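Local coordinates for diguanylate cyclase (Xanthomonas campestris pv. campestris, PDB 5H5O), which probably makes cyclic di-GMP from two GTP molecules through its GGDEF domain, and binds cyclic GMP in the cyclic nucleotide-binding domain described here, at residues 8-13 with 113-118; 27-32 with 38-43; 45-50 with 64-69; 100-103 with 108-111. All coordinates share one frame; numbering follows the deposited sequence.

The four contacts run from the helices on the flank of this cyclic nucleotide-binding domain to the inside of its beta-roll. Interactions 2 and 3 lie in the roll, their centres about 6 Å apart, and are joined by backbone pairing of strands 39-44 and 65-66; both are apolar and built on phenylalanine rings, and interaction 3 also carries polar bonds to cyclic GMP. Interactions 1 and 4 share helix 106-121, with centres about 9 Å apart. Of these two, interaction 1 is ionic, a partly buried salt bridge, whereas interaction 4 is a buried, apolar helix-helix contact. Met-108 packs on Glu-9 and Phe-13, linking them.

Interaction 1 (8-13 with 113-118); sequences AEELAF and LRRSIV
Glu-10 and Arg-115 form a two-pronged salt bridge between the N-terminal helix 8-17 and the C-terminal helix 106-121 of this chain, which lie against the beta-roll of the cyclic nucleotide-binding fold. The two helices stand well apart here, with 11.4 Å between CA of Glu-10 and CA of Leu-113, and this one ion pair makes the contact. The side chains come at each other from opposite directions. Glu-10 runs out extended beyond CG, while Arg-115 bends at chi2 and chi3 (-147° and -33°), which turns the NH1 and NH2 end of its guanidinium to the carboxylate. The two flat groups are nearly coplanar, and each oxygen receives one nitrogen on its syn side.

Further polar bonds steady both partners. Glu-10 OE1 also accepts the backbone N-H of Thr-7, and Arg-115 NH2 reaches the carbonyl of Leu-5 in a weak bond, so the chain leading into the first helix is drawn into the same network. The Glu-10 side chain also packs on Phe-112. The pair would be expected to keep both groups ionised. Of its two bonds, Arg-115 NH2 to Glu-10 OE1 is 2.8 Å and somewhat bent, whereas Arg-115 NH1 meets Glu-10 OE2 at 2.6 Å, almost straight at 174°.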
loop_
_atom_site.group_PDB
_atom_site.type_symbol
_atom_site.label_atom_id
_atom_site.label_comp_id
_atom_site.label_asym_id
_atom_site.label_seq_id
_atom_site.Cartn_x
_atom_site.Cartn_y
_atom_site.Cartn_z
ATOM N N ALA A 8 -17.362 8.742 -3.967
ATOM C CA ALA A 8 -18.120 9.926 -3.539
ATOM C C ALA A 8 -17.971 10.112 -2.015
ATOM O O ALA A 8 -17.718 11.212 -1.517
ATOM C CB ALA A 8 -19.580 9.788 -3.923
ATOM N N GLU A 9 -18.113 9.012 -1.290
ATOM C CA GLU A 9 -17.928 9.011 0.153
ATOM C C GLU A 9 -16.555 9.562 0.571
ATOM O O GLU A 9 -16.452 10.430 1.438
ATOM C CB GLU A 9 -18.066 7.577 0.654
ATOM C CG GLU A 9 -17.812 7.414 2.117
ATOM C CD GLU A 9 -17.964 5.960 2.544
ATOM O OE1 GLU A 9 -17.464 5.061 1.819
ATOM O OE2 GLU A 9 -18.608 5.735 3.587
ATOM N N GLU A 10 -15.501 9.040 -0.044
ATOM C CA GLU A 10 -14.156 9.556 0.209
ATOM C C GLU A 10 -14.041 11.064 -0.057
ATOM O O GLU A 10 -13.489 11.816 0.761
ATOM C CB GLU A 10 -13.127 8.783 -0.620
ATOM C CG GLU A 10 -12.932 7.338 -0.171
ATOM C CD GLU A 10 -12.117 6.519 -1.167
ATOM O OE1 GLU A 10 -11.775 7.039 -2.254
ATOM O OE2 GLU A 10 -11.809 5.351 -0.859
ATOM N N LEU A 11 -14.568 11.500 -1.200
ATOM C CA LEU A 11 -14.461 12.897 -1.588
ATOM C C LEU A 11 -15.068 13.749 -0.496
ATOM O O LEU A 11 -14.425 14.675 -0.027
ATOM C CB LEU A 11 -15.173 13.160 -2.921
ATOM C CG LEU A 11 -14.401 13.728 -4.113
ATOM C CD1 LEU A 11 -12.905 13.424 -4.029
ATOM C CD2 LEU A 11 -15.012 13.213 -5.447
ATOM N N ALA A 12 -16.287 13.410 -0.077
ATOM C CA ALA A 12 -16.984 14.182 0.944
ATOM C C ALA A 12 -16.254 14.148 2.290
ATOM O O ALA A 12 -16.051 15.195 2.920
ATOM C CB ALA A 12 -18.431 13.699 1.121
ATOM N N PHE A 13 -15.869 12.949 2.734
ATOM C CA PHE A 13 -15.229 12.824 4.045
ATOM C C PHE A 13 -13.806 13.375 4.112
ATOM O O PHE A 13 -13.437 13.992 5.114
ATOM C CB PHE A 13 -15.310 11.393 4.596
ATOM C CG PHE A 13 -16.635 11.079 5.229
ATOM C CD1 PHE A 13 -16.976 11.625 6.462
ATOM C CD2 PHE A 13 -17.559 10.275 4.578
ATOM C CE1 PHE A 13 -18.214 11.358 7.053
ATOM C CE2 PHE A 13 -18.802 9.991 5.160
ATOM C CZ PHE A 13 -19.131 10.535 6.406
ATOM N N LEU A 113 -7.000 2.538 1.550
ATOM C CA LEU A 113 -5.600 2.105 1.591
ATOM C C LEU A 113 -5.364 0.917 0.662
ATOM O O LEU A 113 -4.306 0.763 0.037
ATOM C CB LEU A 113 -5.208 1.728 3.022
ATOM C CG LEU A 113 -5.068 2.899 3.991
ATOM C CD1 LEU A 113 -4.843 2.405 5.430
ATOM C CD2 LEU A 113 -3.938 3.830 3.556
ATOM N N ARG A 114 -6.357 0.052 0.606
ATOM C CA ARG A 114 -6.337 -1.086 -0.285
ATOM C C ARG A 114 -6.236 -0.625 -1.744
ATOM O O ARG A 114 -5.386 -1.110 -2.499
ATOM C CB ARG A 114 -7.615 -1.883 -0.057
ATOM C CG ARG A 114 -7.675 -3.189 -0.757
ATOM C CD ARG A 114 -8.654 -4.079 -0.033
ATOM N NE ARG A 114 -8.923 -5.285 -0.796
ATOM C CZ ARG A 114 -9.909 -6.126 -0.512
ATOM N NH1 ARG A 114 -10.709 -5.881 0.525
ATOM N NH2 ARG A 114 -10.095 -7.203 -1.263
ATOM N N ARG A 115 -7.103 0.312 -2.135
ATOM C CA ARG A 115 -7.038 0.876 -3.470
ATOM C C ARG A 115 -5.704 1.576 -3.731
ATOM O O ARG A 115 -5.198 1.525 -4.840
ATOM C CB ARG A 115 -8.205 1.832 -3.741
ATOM C CG ARG A 115 -9.565 1.170 -3.733
ATOM C CD ARG A 115 -10.524 1.855 -4.729
ATOM N NE ARG A 115 -10.289 3.295 -4.850
ATOM C CZ ARG A 115 -10.588 4.176 -3.902
ATOM N NH1 ARG A 115 -11.116 3.754 -2.756
ATOM N NH2 ARG A 115 -10.332 5.467 -4.086
ATOM N N SER A 116 -5.129 2.205 -2.712
ATOM C CA SER A 116 -3.813 2.824 -2.857
ATOM C C SER A 116 -2.722 1.818 -3.235
ATOM O O SER A 116 -1.935 2.053 -4.159
ATOM C CB SER A 116 -3.407 3.519 -1.553
ATOM O OG SER A 116 -4.164 4.694 -1.357
ATOM N N ILE A 117 -2.661 0.717 -2.489
ATOM C CA ILE A 117 -1.674 -0.339 -2.739
ATOM C C ILE A 117 -1.710 -0.837 -4.188
ATOM O O ILE A 117 -0.671 -0.952 -4.825
ATOM C CB ILE A 117 -1.878 -1.523 -1.790
ATOM C CG1 ILE A 117 -1.431 -1.128 -0.388
ATOM C CG2 ILE A 117 -1.078 -2.745 -2.263
ATOM C CD1 ILE A 117 -2.034 -1.994 0.708
ATOM N N VAL A 118 -2.909 -1.113 -4.699
ATOM C CA VAL A 118 -3.063 -1.514 -6.086
ATOM C C VAL A 118 -2.472 -0.457 -7.025
ATOM O O VAL A 118 -1.696 -0.784 -7.919
ATOM C CB VAL A 118 -4.533 -1.746 -6.464
ATOM C CG1 VAL A 118 -4.635 -2.080 -7.944
ATOM C CG2 VAL A 118 -5.151 -2.865 -5.606
#

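Interaction 2 (27-32 with 38-43); sequences QALFER and QMFIVV
Phe-40 is the shared partner here: Leu-29 sits over one face of its ring and Phe-30 also touches it. The Leu-29 contact is a CH-pi interaction of nearly ideal shape. Its CD2 methyl lies 3.6 Å from the centroid of the Phe-40 ring and only 9° off the normal, so it is close to equally distant from all six ring carbons. The other methyl, CD1, reaches no further in than CE1 and CZ of Phe-40, at 4.1 Å. With CG of Leu-29 opposite the backbone N (chi1 -179°), the branched end is carried head-on to the ring.

These residues join the two sheets of the beta-roll of the cyclic nucleotide-binding domain. Strand 28-30 belongs to one sheet and strand 39-44 to the other, and the chain turns a corner at Leu-29. A classic beta bulge sets Leu-29 and Phe-30 together opposite Ala-82, and both start out toward strand 39-44.

The two phenylalanines run antiparallel past one another. Phe-40 CE2 approaches the edge of the Phe-30 ring, near its plane, 3.8 Å from Phe-30 CE2. The Phe-30 ring also makes a cation-pi contact with Arg-78, a cyclic GMP-binding residue, and touches the nucleotide itself. Leu-29 packs further on Leu-90 and Phe-66, while the backbone of Phe-40 pairs with that of Phe-66.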
loop_
_atom_site.group_PDB
_atom_site.type_symbol
_atom_site.label_atom_id
_atom_site.label_comp_id
_atom_site.label_asym_id
_atom_site.label_seq_id
_atom_site.Cartn_x
_atom_site.Cartn_y
_atom_site.Cartn_z
ATOM N N GLN A 27 1.853 27.487 -10.728
ATOM C CA GLN A 27 2.434 27.413 -9.389
ATOM C C GLN A 27 2.824 25.999 -8.978
ATOM O O GLN A 27 2.118 25.032 -9.259
ATOM C CB GLN A 27 1.471 27.983 -8.349
ATOM C CG GLN A 27 1.050 29.413 -8.611
ATOM C CD GLN A 27 2.230 30.356 -8.778
ATOM O OE1 GLN A 27 3.112 30.431 -7.917
ATOM N NE2 GLN A 27 2.251 31.086 -9.895
ATOM N N ALA A 28 3.948 25.888 -8.282
ATOM C CA ALA A 28 4.368 24.613 -7.741
ATOM C C ALA A 28 3.647 24.368 -6.420
ATOM O O ALA A 28 3.446 25.296 -5.628
ATOM C CB ALA A 28 5.871 24.603 -7.542
ATOM N N LEU A 29 3.239 23.121 -6.203
ATOM C CA LEU A 29 2.671 22.694 -4.933
ATOM C C LEU A 29 3.792 22.137 -4.056
ATOM O O LEU A 29 3.896 22.455 -2.864
ATOM C CB LEU A 29 1.606 21.629 -5.170
ATOM C CG LEU A 29 0.890 21.090 -3.935
ATOM C CD1 LEU A 29 0.077 22.206 -3.284
ATOM C CD2 LEU A 29 0.000 19.897 -4.324
ATOM N N PHE A 30 4.629 21.301 -4.663
ATOM C CA PHE A 30 5.859 20.861 -4.026
ATOM C C PHE A 30 6.902 20.367 -5.033
ATOM O O PHE A 30 6.578 20.045 -6.185
ATOM C CB PHE A 30 5.604 19.797 -2.945
ATOM C CG PHE A 30 4.837 18.595 -3.424
ATOM C CD1 PHE A 30 5.445 17.623 -4.198
ATOM C CD2 PHE A 30 3.521 18.421 -3.061
ATOM C CE1 PHE A 30 4.744 16.518 -4.622
ATOM C CE2 PHE A 30 2.822 17.321 -3.466
ATOM C CZ PHE A 30 3.431 16.361 -4.251
ATOM N N GLU A 31 8.155 20.322 -4.581
ATOM C CA GLU A 31 9.269 19.895 -5.415
ATOM C C GLU A 31 9.624 18.451 -5.168
ATOM O O GLU A 31 9.484 17.943 -4.044
ATOM C CB GLU A 31 10.499 20.757 -5.135
ATOM C CG GLU A 31 10.255 22.240 -5.326
ATOM C CD GLU A 31 9.700 22.555 -6.700
ATOM O OE1 GLU A 31 10.121 21.905 -7.684
ATOM O OE2 GLU A 31 8.834 23.449 -6.797
ATOM N N ARG A 32 10.097 17.792 -6.223
ATOM C CA ARG A 32 10.549 16.417 -6.123
ATOM C C ARG A 32 11.718 16.332 -5.148
ATOM O O ARG A 32 12.640 17.142 -5.202
ATOM C CB ARG A 32 10.989 15.893 -7.494
ATOM C CG ARG A 32 11.407 14.422 -7.496
ATOM C CD ARG A 32 11.625 13.891 -8.912
ATOM N NE ARG A 32 12.889 14.356 -9.476
ATOM C CZ ARG A 32 13.003 15.357 -10.344
ATOM N NH1 ARG A 32 14.205 15.704 -10.791
ATOM N NH2 ARG A 32 11.919 16.003 -10.772
ATOM N N GLN A 38 1.547 15.570 3.734
ATOM C CA GLN A 38 0.131 15.648 3.399
ATOM C C GLN A 38 -0.101 15.071 2.025
ATOM O O GLN A 38 0.805 15.064 1.195
ATOM C CB GLN A 38 -0.374 17.091 3.446
ATOM C CG GLN A 38 0.380 17.987 2.542
ATOM C CD GLN A 38 1.382 18.826 3.276
ATOM O OE1 GLN A 38 2.540 18.434 3.438
ATOM N NE2 GLN A 38 0.948 20.003 3.722
HETATM N N MSE A 39 -1.311 14.562 1.795
HETATM C CA MSE A 39 -1.706 14.130 0.466
HETATM C C MSE A 39 -2.720 15.116 -0.074
HETATM O O MSE A 39 -3.225 15.975 0.660
HETATM C CB MSE A 39 -2.339 12.746 0.485
HETATM C CG MSE A 39 -3.633 12.678 1.268
HETATM SE SE MSE A 39 -4.514 10.983 0.941
HETATM C CE MSE A 39 -5.207 11.298 -0.851
ATOM N N PHE A 40 -3.039 14.965 -1.351
ATOM C CA PHE A 40 -3.936 15.896 -2.027
ATOM C C PHE A 40 -4.944 15.208 -2.932
ATOM O O PHE A 40 -4.638 14.206 -3.567
ATOM C CB PHE A 40 -3.118 16.876 -2.861
ATOM C CG PHE A 40 -2.192 17.716 -2.050
ATOM C CD1 PHE A 40 -2.645 18.887 -1.458
ATOM C CD2 PHE A 40 -0.870 17.332 -1.860
ATOM C CE1 PHE A 40 -1.787 19.669 -0.695
ATOM C CE2 PHE A 40 -0.014 18.105 -1.102
ATOM C CZ PHE A 40 -0.471 19.273 -0.514
ATOM N N ILE A 41 -6.147 15.768 -3.010
ATOM C CA ILE A 41 -7.092 15.350 -4.041
ATOM C C ILE A 41 -7.460 16.530 -4.955
ATOM O O ILE A 41 -7.867 17.606 -4.480
ATOM C CB ILE A 41 -8.373 14.724 -3.433
ATOM C CG1 ILE A 41 -8.019 13.617 -2.421
ATOM C CG2 ILE A 41 -9.256 14.199 -4.534
ATOM C CD1 ILE A 41 -9.058 13.413 -1.311
ATOM N N VAL A 42 -7.300 16.336 -6.260
ATOM C CA VAL A 42 -7.740 17.340 -7.227
ATOM C C VAL A 42 -9.274 17.392 -7.270
ATOM O O VAL A 42 -9.932 16.364 -7.456
ATOM C CB VAL A 42 -7.221 17.027 -8.649
ATOM C CG1 VAL A 42 -7.504 18.199 -9.620
ATOM C CG2 VAL A 42 -5.712 16.685 -8.628
ATOM N N VAL A 43 -9.860 18.575 -7.107
ATOM C CA VAL A 43 -11.306 18.687 -7.358
ATOM C C VAL A 43 -11.650 19.614 -8.530
ATOM O O VAL A 43 -12.717 19.504 -9.111
ATOM C CB VAL A 43 -12.117 19.061 -6.107
ATOM C CG1 VAL A 43 -11.833 18.063 -4.951
ATOM C CG2 VAL A 43 -11.846 20.489 -5.691
#

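Interaction 3 (45-50 with 64-69); sequences GQIDLD and EFFGEL. With PCG (cyclic guanosine monophosphate), chain C.
Ile-47 packs closely against the outer end of the Phe-66 ring, with CG2 of Ile-47 3.8 Å from CZ of Phe-66 and its CG1 at a similar distance. The two side chains cross at about a right angle. CG2 stands 30° off the ring normal, so this CH-pi contact is off-centre. Phe-66 holds CG between its backbone N and carbonyl carbon (chi1 60°), which directs the ring across to strand 47-50. Val-42 touches both Ile-47 and Phe-66, and Leu-60 packs on the ring as well.

Leu-49 makes the looser part of the contact, its CD2 coming no nearer than 4.2 Å to CD1 of Phe-66. Its other methyl turns to the ligand: CD1 of Leu-49 is 3.6 Å from C8 of the guanine. This is the beta-roll pocket of a cyclic nucleotide-binding domain, and residues 64-69 lead from strand 65-66 into the short helix that cradles the ribose and phosphate, as in the phosphate-binding cassette of this family. Gly-67 is the N-cap, with a positive phi of 89°.

Two bonds grip the ribose hydroxyl. Gly-67 N donates to O2' of cyclic GMP at 2.7 Å, and O2' in turn donates to Glu-68 OE1 at 2.5 Å. The other oxygen of Glu-68 is in a salt bridge with Arg-119, which probably helps to hold the carboxylate in place from helix 106-121. On the partly exposed side of residues 45-50, away from Phe-66, Gln-46 NE2 bonds to Asp-48 OD1 at 3.0 Å, and that oxygen is also hydrogen-bonded to His-59.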
loop_
_atom_site.group_PDB
_atom_site.type_symbol
_atom_site.label_atom_id
_atom_site.label_comp_id
_atom_site.label_asym_id
_atom_site.label_seq_id
_atom_site.Cartn_x
_atom_site.Cartn_y
_atom_site.Cartn_z
ATOM N N GLY A 45 -9.485 21.533 -12.054
ATOM C CA GLY A 45 -8.261 21.845 -12.765
ATOM C C GLY A 45 -7.412 20.605 -12.997
ATOM O O GLY A 45 -7.931 19.517 -13.259
ATOM N N GLN A 46 -6.096 20.766 -12.898
ATOM C CA GLN A 46 -5.197 19.662 -13.214
ATOM C C GLN A 46 -3.823 19.833 -12.582
ATOM O O GLN A 46 -3.223 20.905 -12.654
ATOM C CB GLN A 46 -5.083 19.498 -14.730
ATOM C CG GLN A 46 -4.021 18.509 -15.205
ATOM C CD GLN A 46 -3.911 18.512 -16.716
ATOM O OE1 GLN A 46 -4.881 18.201 -17.415
ATOM N NE2 GLN A 46 -2.741 18.896 -17.233
ATOM N N ILE A 47 -3.325 18.768 -11.955
ATOM C CA ILE A 47 -1.999 18.803 -11.390
ATOM C C ILE A 47 -1.073 17.956 -12.248
ATOM O O ILE A 47 -1.432 16.850 -12.646
ATOM C CB ILE A 47 -1.979 18.274 -9.953
ATOM C CG1 ILE A 47 -2.629 19.283 -8.999
ATOM C CG2 ILE A 47 -0.526 17.958 -9.509
ATOM C CD1 ILE A 47 -1.978 20.668 -9.041
ATOM N N ASP A 48 0.119 18.471 -12.529
ATOM C CA ASP A 48 1.107 17.711 -13.288
ATOM C C ASP A 48 2.197 17.176 -12.374
ATOM O O ASP A 48 2.778 17.924 -11.585
ATOM C CB ASP A 48 1.741 18.567 -14.395
ATOM C CG ASP A 48 0.754 18.906 -15.511
ATOM O OD1 ASP A 48 -0.369 18.349 -15.511
ATOM O OD2 ASP A 48 1.104 19.720 -16.392
ATOM N N LEU A 49 2.462 15.883 -12.490
ATOM C CA LEU A 49 3.539 15.249 -11.747
ATOM C C LEU A 49 4.785 15.076 -12.623
ATOM O O LEU A 49 4.730 14.472 -13.695
ATOM C CB LEU A 49 3.081 13.902 -11.192
ATOM C CG LEU A 49 1.831 13.979 -10.317
ATOM C CD1 LEU A 49 1.474 12.600 -9.759
ATOM C CD2 LEU A 49 2.027 14.995 -9.204
ATOM N N ASP A 50 5.910 15.602 -12.146
ATOM C CA ASP A 50 7.178 15.523 -12.873
ATOM C C ASP A 50 8.151 14.606 -12.129
ATOM O O ASP A 50 8.694 14.970 -11.090
ATOM C CB ASP A 50 7.772 16.925 -13.047
ATOM C CG ASP A 50 8.974 16.950 -13.985
ATOM O OD1 ASP A 50 9.626 15.903 -14.201
ATOM O OD2 ASP A 50 9.278 18.045 -14.502
ATOM N N GLU A 64 -8.834 12.802 -8.772
ATOM C CA GLU A 64 -7.605 12.021 -8.630
ATOM C C GLU A 64 -6.781 12.477 -7.430
ATOM O O GLU A 64 -6.755 13.668 -7.096
ATOM C CB GLU A 64 -6.773 12.055 -9.917
ATOM C CG GLU A 64 -7.356 11.214 -11.054
ATOM C CD GLU A 64 -6.604 11.409 -12.369
ATOM O OE1 GLU A 64 -5.540 10.784 -12.541
ATOM O OE2 GLU A 64 -7.069 12.200 -13.223
ATOM N N PHE A 65 -6.108 11.527 -6.788
ATOM C CA PHE A 65 -5.355 11.806 -5.572
ATOM C C PHE A 65 -3.878 11.499 -5.731
ATOM O O PHE A 65 -3.486 10.731 -6.600
ATOM C CB PHE A 65 -5.933 11.017 -4.399
ATOM C CG PHE A 65 -5.682 9.540 -4.481
ATOM C CD1 PHE A 65 -4.522 8.985 -3.940
ATOM C CD2 PHE A 65 -6.607 8.698 -5.075
ATOM C CE1 PHE A 65 -4.286 7.619 -4.008
ATOM C CE2 PHE A 65 -6.382 7.326 -5.134
ATOM C CZ PHE A 65 -5.212 6.789 -4.600
ATOM N N PHE A 66 -3.058 12.128 -4.906
ATOM C CA PHE A 66 -1.612 11.943 -4.986
ATOM C C PHE A 66 -0.998 12.417 -3.696
ATOM O O PHE A 66 -1.620 13.178 -2.957
ATOM C CB PHE A 66 -1.017 12.726 -6.164
ATOM C CG PHE A 66 -1.239 14.228 -6.096
ATOM C CD1 PHE A 66 -0.246 15.077 -5.623
ATOM C CD2 PHE A 66 -2.425 14.790 -6.539
ATOM C CE1 PHE A 66 -0.434 16.467 -5.587
ATOM C CE2 PHE A 66 -2.625 16.183 -6.503
ATOM C CZ PHE A 66 -1.637 17.018 -6.038
ATOM N N GLY A 67 0.224 11.974 -3.422
ATOM C CA GLY A 67 0.907 12.395 -2.216
ATOM C C GLY A 67 0.650 11.519 -1.005
ATOM O O GLY A 67 1.130 11.831 0.091
ATOM N N GLU A 68 -0.090 10.424 -1.194
ATOM C CA GLU A 68 -0.407 9.524 -0.075
ATOM C C GLU A 68 0.849 8.851 0.494
ATOM O O GLU A 68 0.891 8.542 1.677
ATOM C CB GLU A 68 -1.503 8.500 -0.444
ATOM C CG GLU A 68 -1.054 7.264 -1.260
ATOM C CD GLU A 68 -0.647 7.582 -2.697
ATOM O OE1 GLU A 68 -0.733 8.757 -3.109
ATOM O OE2 GLU A 68 -0.251 6.645 -3.421
ATOM N N LEU A 69 1.873 8.663 -0.342
ATOM C CA LEU A 69 3.168 8.147 0.125
ATOM C C LEU A 69 3.805 9.071 1.160
ATOM O O LEU A 69 4.291 8.615 2.202
ATOM C CB LEU A 69 4.149 7.952 -1.041
ATOM C CG LEU A 69 3.726 7.014 -2.175
ATOM C CD1 LEU A 69 4.845 6.884 -3.211
ATOM C CD2 LEU A 69 3.319 5.639 -1.638
HETATM P PA PCG C . 4.474 11.437 -3.233
HETATM O O1A PCG C . 3.946 12.114 -2.013
HETATM O O2A PCG C . 5.699 10.607 -3.456
HETATM O "O5'" PCG C . 4.399 12.485 -4.010
HETATM C "C5'" PCG C . 4.557 12.233 -5.409
HETATM C "C4'" PCG C . 3.381 11.353 -5.737
HETATM O "O4'" PCG C . 3.184 10.841 -7.030
HETATM C "C3'" PCG C . 3.326 10.149 -4.847
HETATM O "O3'" PCG C . 3.321 10.582 -3.460
HETATM C "C2'" PCG C . 2.110 9.467 -5.411
HETATM O "O2'" PCG C . 0.856 9.796 -4.810
HETATM C "C1'" PCG C . 2.094 9.941 -6.874
HETATM N N9 PCG C . 2.407 9.086 -8.068
HETATM C C8 PCG C . 1.674 9.045 -9.186
HETATM N N7 PCG C . 2.188 8.189 -10.085
HETATM C C5 PCG C . 3.275 7.655 -9.559
HETATM C C6 PCG C . 4.296 6.661 -9.986
HETATM O O6 PCG C . 4.203 6.138 -11.101
HETATM N N1 PCG C . 5.310 6.350 -9.132
HETATM C C2 PCG C . 5.420 6.918 -7.907
HETATM N N2 PCG C . 6.449 6.567 -7.107
HETATM N N3 PCG C . 4.508 7.851 -7.443
HETATM C C4 PCG C . 3.441 8.240 -8.216
#

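Interaction 4 (100-103 with 108-111); sequences RLVD and MVAH
A buried apolar contact joins Leu-101 and Val-102 to Met-108 and Val-109 where two consecutive helices, 95-104 and 106-121, meet at a sharp bend. Helices of this kind follow the beta-roll in cyclic nucleotide-binding domains, and here the second goes on to the nucleotide site. The backbones come near each other, CA of Val-102 lying 5.9 Å from CA of Val-109, as expected so close to the turn.

Val-109 fits against the backbone as well as the side chains of the first helix. Its CG2 rests 3.8 Å from CA of Val-102 and also approaches the carbonyl oxygen of Leu-101, while its CG1 meets CG2 of Val-102 with the two valines crossing at about a right angle.

Met-108, present as selenomethionine, reaches Leu-101 with its terminal methyl. The chain runs out fully extended through chi1 and chi2, then bends at chi3 (74°), and this last turn brings CE up against the leucine. Helix 8-17 packs on the same residues, Phe-17 on Leu-101 and Phe-13 and Phe-14 on Met-108. Beyond Val-109, Ala-110 packs on Ala-110 of the second subunit. CE of Met-108 ends 3.7 Å from CD1 of Leu-101 and 3.9 Å from its CG.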
loop_
_atom_site.group_PDB
_atom_site.type_symbol
_atom_site.label_atom_id
_atom_site.label_comp_id
_atom_site.label_asym_id
_atom_site.label_seq_id
_atom_site.Cartn_x
_atom_site.Cartn_y
_atom_site.Cartn_z
ATOM N N ARG A 100 -7.287 11.346 12.320
ATOM C CA ARG A 100 -8.656 11.561 12.787
ATOM C C ARG A 100 -9.636 10.721 11.983
ATOM O O ARG A 100 -10.560 10.118 12.540
ATOM C CB ARG A 100 -9.051 13.043 12.716
ATOM C CG ARG A 100 -8.591 13.864 13.911
ATOM C CD ARG A 100 -8.765 15.356 13.682
ATOM N NE ARG A 100 -7.575 16.098 14.081
ATOM C CZ ARG A 100 -6.851 16.850 13.260
ATOM N NH1 ARG A 100 -7.203 16.979 11.992
ATOM N NH2 ARG A 100 -5.780 17.487 13.714
ATOM N N LEU A 101 -9.405 10.674 10.673
ATOM C CA LEU A 101 -10.247 9.936 9.729
ATOM C C LEU A 101 -10.251 8.437 10.020
ATOM O O LEU A 101 -11.300 7.798 10.039
ATOM C CB LEU A 101 -9.719 10.174 8.316
ATOM C CG LEU A 101 -10.675 10.167 7.133
ATOM C CD1 LEU A 101 -12.054 10.636 7.545
ATOM C CD2 LEU A 101 -10.098 11.071 6.041
ATOM N N VAL A 102 -9.060 7.888 10.243
ATOM C CA VAL A 102 -8.912 6.483 10.591
ATOM C C VAL A 102 -9.737 6.167 11.829
ATOM O O VAL A 102 -10.455 5.172 11.868
ATOM C CB VAL A 102 -7.438 6.125 10.894
ATOM C CG1 VAL A 102 -7.313 4.660 11.221
ATOM C CG2 VAL A 102 -6.559 6.458 9.724
ATOM N N ASP A 103 -9.631 7.029 12.836
ATOM C CA ASP A 103 -10.295 6.804 14.114
ATOM C C ASP A 103 -11.808 6.859 13.978
ATOM O O ASP A 103 -12.526 6.098 14.627
ATOM C CB ASP A 103 -9.837 7.830 15.156
ATOM C CG ASP A 103 -8.391 7.646 15.559
ATOM O OD1 ASP A 103 -7.902 6.498 15.488
ATOM O OD2 ASP A 103 -7.740 8.646 15.940
HETATM N N MSE A 108 -13.745 2.912 5.955
HETATM C CA MSE A 108 -13.584 3.700 4.741
HETATM C C MSE A 108 -12.121 3.825 4.389
HETATM O O MSE A 108 -11.753 3.656 3.224
HETATM C CB MSE A 108 -14.183 5.099 4.870
HETATM C CG MSE A 108 -14.025 5.895 3.580
HETATM SE SE MSE A 108 -14.693 7.682 3.767
HETATM C CE MSE A 108 -13.269 8.447 4.837
ATOM N N VAL A 109 -11.294 4.091 5.404
ATOM C CA VAL A 109 -9.848 4.230 5.228
ATOM C C VAL A 109 -9.188 2.934 4.730
ATOM O O VAL A 109 -8.313 2.966 3.862
ATOM C CB VAL A 109 -9.170 4.703 6.540
ATOM C CG1 VAL A 109 -7.652 4.689 6.426
ATOM C CG2 VAL A 109 -9.656 6.087 6.906
ATOM N N ALA A 110 -9.615 1.795 5.268
ATOM C CA ALA A 110 -9.027 0.518 4.856
ATOM C C ALA A 110 -9.279 0.286 3.379
ATOM O O ALA A 110 -8.399 -0.162 2.639
ATOM C CB ALA A 110 -9.590 -0.646 5.692
ATOM N N HIS A 111 -10.500 0.592 2.949
ATOM C CA HIS A 111 -10.853 0.440 1.546
ATOM C C HIS A 111 -9.994 1.375 0.687
ATOM O O HIS A 111 -9.467 0.987 -0.379
ATOM C CB HIS A 111 -12.347 0.701 1.355
ATOM C CG HIS A 111 -12.859 0.314 0.006
ATOM N ND1 HIS A 111 -13.129 1.238 -0.983
ATOM C CD2 HIS A 111 -13.157 -0.898 -0.522
ATOM C CE1 HIS A 111 -13.564 0.613 -2.062
ATOM N NE2 HIS A 111 -13.592 -0.685 -1.808
#